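Local coordinates for divalent-cation tolerance protein CutA (Thermotoga maritima, PDB 1O5J) that probably takes part in resistance toward heavy metals, as a homotrimeric member of the CutA family with a GlnB-like fold, at residues R37-F42 / K75-E80. Numbering follows the deposited sequence.
Sequences RLIACF and KELYEE
L38 pushes its forked end against one face of helix 74-84, between the side chains of E76 and E80, which stand one turn apart. Its CG lies anti to its own carbonyl carbon (chi1 -70°), which turns the fork to the helix, and leucine's two methyls let one residue meet both glutamates at once. CD2 of L38 touches E76 CB at 3.5 Å. CD1 of L38 reaches E80 CB at 3.6 Å and also lies 3.8 Å from E76 O. Leucine crosses each glutamate at about a right angle. The extended chain of E76 runs past L38, its carboxylate also near CD2, with OE2 of E76 3.9 Å from that methyl of L38. E80 offers its aliphatic stem, CB and CG, to CD1, a use that suits glutamate because the carboxylate is carried beyond; its OE2 forms a salt bridge with K36, just before R37.

Beside this, I39 and L77 also cross at about a right angle. Branched at CB, I39 presents CG2 close to its backbone, against the fork of L77, 3.6 Å from L77 CD1. Both residues also rest on L33 of helix 23-35, so branched aliphatic side chains fill the junction of the two helices.

R37, with positive phi, ends helix 23-35 in a Schellman motif, and the chain then passes through L38 and I39 into strand 41-53. That strand pairs antiparallel with a strand of a second subunit, placing this turn close to the trimer interface. Between the two segments the contact is mostly carbon surface, with E76 O and OE2 beside the methyls in van der Waals contact. Polar ties lie around it: K73 NZ bonds R37 O, T69 OG1 bonds L38 O, and the E80 to K36 salt bridge links helix 74-84 to the end of helix 23-35.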
loop_
_atom_site.group_PDB
_atom_site.type_symbol
_atom_site.label_atom_id
_atom_site.label_comp_id
_atom_site.label_asym_id
_atom_site.label_seq_id
_atom_site.Cartn_x
_atom_site.Cartn_y
_atom_site.Cartn_z
ATOM N N ARG A 37 6.849 10.572 -19.161
ATOM C CA ARG A 37 7.826 9.509 -18.875
ATOM C C ARG A 37 8.439 9.616 -17.495
ATOM O O ARG A 37 9.627 9.331 -17.287
ATOM C CB ARG A 37 8.922 9.497 -19.946
ATOM C CG ARG A 37 8.376 9.284 -21.335
ATOM C CD ARG A 37 7.926 7.862 -21.607
ATOM N NE ARG A 37 9.053 6.958 -21.860
ATOM C CZ ARG A 37 8.953 5.629 -21.999
ATOM N NH1 ARG A 37 10.045 4.898 -22.218
ATOM N NH2 ARG A 37 7.779 5.020 -21.912
ATOM N N LEU A 38 7.626 10.040 -16.540
ATOM C CA LEU A 38 8.082 10.244 -15.188
ATOM C C LEU A 38 7.778 9.042 -14.280
ATOM O O LEU A 38 8.296 8.973 -13.180
ATOM C CB LEU A 38 7.406 11.497 -14.627
ATOM C CG LEU A 38 7.863 12.815 -15.219
ATOM C CD1 LEU A 38 7.159 14.036 -14.571
ATOM C CD2 LEU A 38 9.346 12.923 -15.073
ATOM N N ILE A 39 6.894 8.149 -14.736
ATOM C CA ILE A 39 6.556 6.906 -14.071
ATOM C C ILE A 39 6.486 5.823 -15.141
ATOM O O ILE A 39 6.346 6.103 -16.334
ATOM C CB ILE A 39 5.205 7.029 -13.317
ATOM C CG1 ILE A 39 4.034 7.081 -14.309
ATOM C CG2 ILE A 39 5.210 8.263 -12.342
ATOM C CD1 ILE A 39 2.677 7.080 -13.630
ATOM N N ALA A 40 6.605 4.585 -14.712
ATOM C CA ALA A 40 6.485 3.428 -15.591
ATOM C C ALA A 40 5.071 2.864 -15.522
ATOM O O ALA A 40 4.599 2.227 -16.469
ATOM C CB ALA A 40 7.450 2.335 -15.116
ATOM N N CYS A 41 4.422 3.043 -14.384
ATOM C CA CYS A 41 3.142 2.405 -14.154
ATOM C C CYS A 41 2.433 3.152 -13.042
ATOM O O CYS A 41 3.089 3.724 -12.200
ATOM C CB CYS A 41 3.397 0.926 -13.742
ATOM S SG CYS A 41 1.878 0.018 -13.516
ATOM N N PHE A 42 1.099 3.190 -13.050
ATOM C CA PHE A 42 0.339 3.543 -11.851
ATOM C C PHE A 42 -0.675 2.463 -11.559
ATOM O O PHE A 42 -1.128 1.741 -12.450
ATOM C CB PHE A 42 -0.362 4.919 -11.920
ATOM C CG PHE A 42 -1.452 5.019 -12.975
ATOM C CD1 PHE A 42 -2.755 4.661 -12.678
ATOM C CD2 PHE A 42 -1.158 5.477 -14.246
ATOM C CE1 PHE A 42 -3.746 4.750 -13.649
ATOM C CE2 PHE A 42 -2.147 5.584 -15.222
ATOM C CZ PHE A 42 -3.432 5.252 -14.913
ATOM N N LYS A 75 12.336 13.612 -8.199
ATOM C CA LYS A 75 12.253 15.069 -8.097
ATOM C C LYS A 75 11.231 15.596 -9.117
ATOM O O LYS A 75 10.285 16.302 -8.767
ATOM C CB LYS A 75 13.640 15.670 -8.345
ATOM C CG LYS A 75 13.824 17.097 -7.864
ATOM C CD LYS A 75 15.312 17.489 -7.756
ATOM C CE LYS A 75 15.643 18.207 -6.425
ATOM N NZ LYS A 75 15.157 17.435 -5.195
ATOM N N GLU A 76 11.439 15.218 -10.382
ATOM C CA GLU A 76 10.584 15.626 -11.485
ATOM C C GLU A 76 9.144 15.185 -11.211
ATOM O O GLU A 76 8.219 15.954 -11.435
ATOM C CB GLU A 76 11.061 15.022 -12.807
ATOM C CG GLU A 76 12.363 15.546 -13.335
ATOM C CD GLU A 76 12.847 14.720 -14.522
ATOM O OE1 GLU A 76 13.515 13.676 -14.299
ATOM O OE2 GLU A 76 12.567 15.118 -15.669
ATOM N N LEU A 77 8.969 13.970 -10.697
ATOM C CA LEU A 77 7.659 13.458 -10.366
ATOM C C LEU A 77 6.940 14.264 -9.299
ATOM O O LEU A 77 5.767 14.598 -9.467
ATOM C CB LEU A 77 7.730 11.967 -9.952
ATOM C CG LEU A 77 6.452 11.280 -9.455
ATOM C CD1 LEU A 77 5.379 11.368 -10.462
ATOM C CD2 LEU A 77 6.711 9.798 -9.147
ATOM N N TYR A 78 7.607 14.541 -8.184
ATOM C CA TYR A 78 7.038 15.421 -7.143
ATOM C C TYR A 78 6.651 16.792 -7.714
ATOM O O TYR A 78 5.562 17.320 -7.425
ATOM C CB TYR A 78 8.021 15.624 -5.974
ATOM C CG TYR A 78 7.912 14.583 -4.886
ATOM C CD1 TYR A 78 8.241 13.252 -5.122
ATOM C CD2 TYR A 78 7.461 14.935 -3.598
ATOM C CE1 TYR A 78 8.139 12.281 -4.093
ATOM C CE2 TYR A 78 7.396 13.991 -2.572
ATOM C CZ TYR A 78 7.705 12.679 -2.829
ATOM O OH TYR A 78 7.615 11.789 -1.815
ATOM N N GLU A 79 7.547 17.394 -8.485
ATOM C CA GLU A 79 7.276 18.733 -8.999
ATOM C C GLU A 79 6.132 18.705 -10.020
ATOM O O GLU A 79 5.286 19.554 -9.980
ATOM C CB GLU A 79 8.552 19.462 -9.474
ATOM C CG GLU A 79 9.261 18.886 -10.673
ATOM C CD GLU A 79 10.590 19.585 -10.968
ATOM O OE1 GLU A 79 11.127 20.271 -10.063
ATOM O OE2 GLU A 79 11.091 19.444 -12.110
ATOM N N GLU A 80 6.024 17.656 -10.832
ATOM C CA GLU A 80 4.887 17.517 -11.770
ATOM C C GLU A 80 3.562 17.219 -11.051
ATOM O O GLU A 80 2.532 17.791 -11.373
ATOM C CB GLU A 80 5.159 16.416 -12.785
ATOM C CG GLU A 80 4.157 16.355 -13.928
ATOM C CD GLU A 80 4.364 17.458 -14.955
ATOM O OE1 GLU A 80 5.419 18.104 -14.914
ATOM O OE2 GLU A 80 3.480 17.673 -15.816
#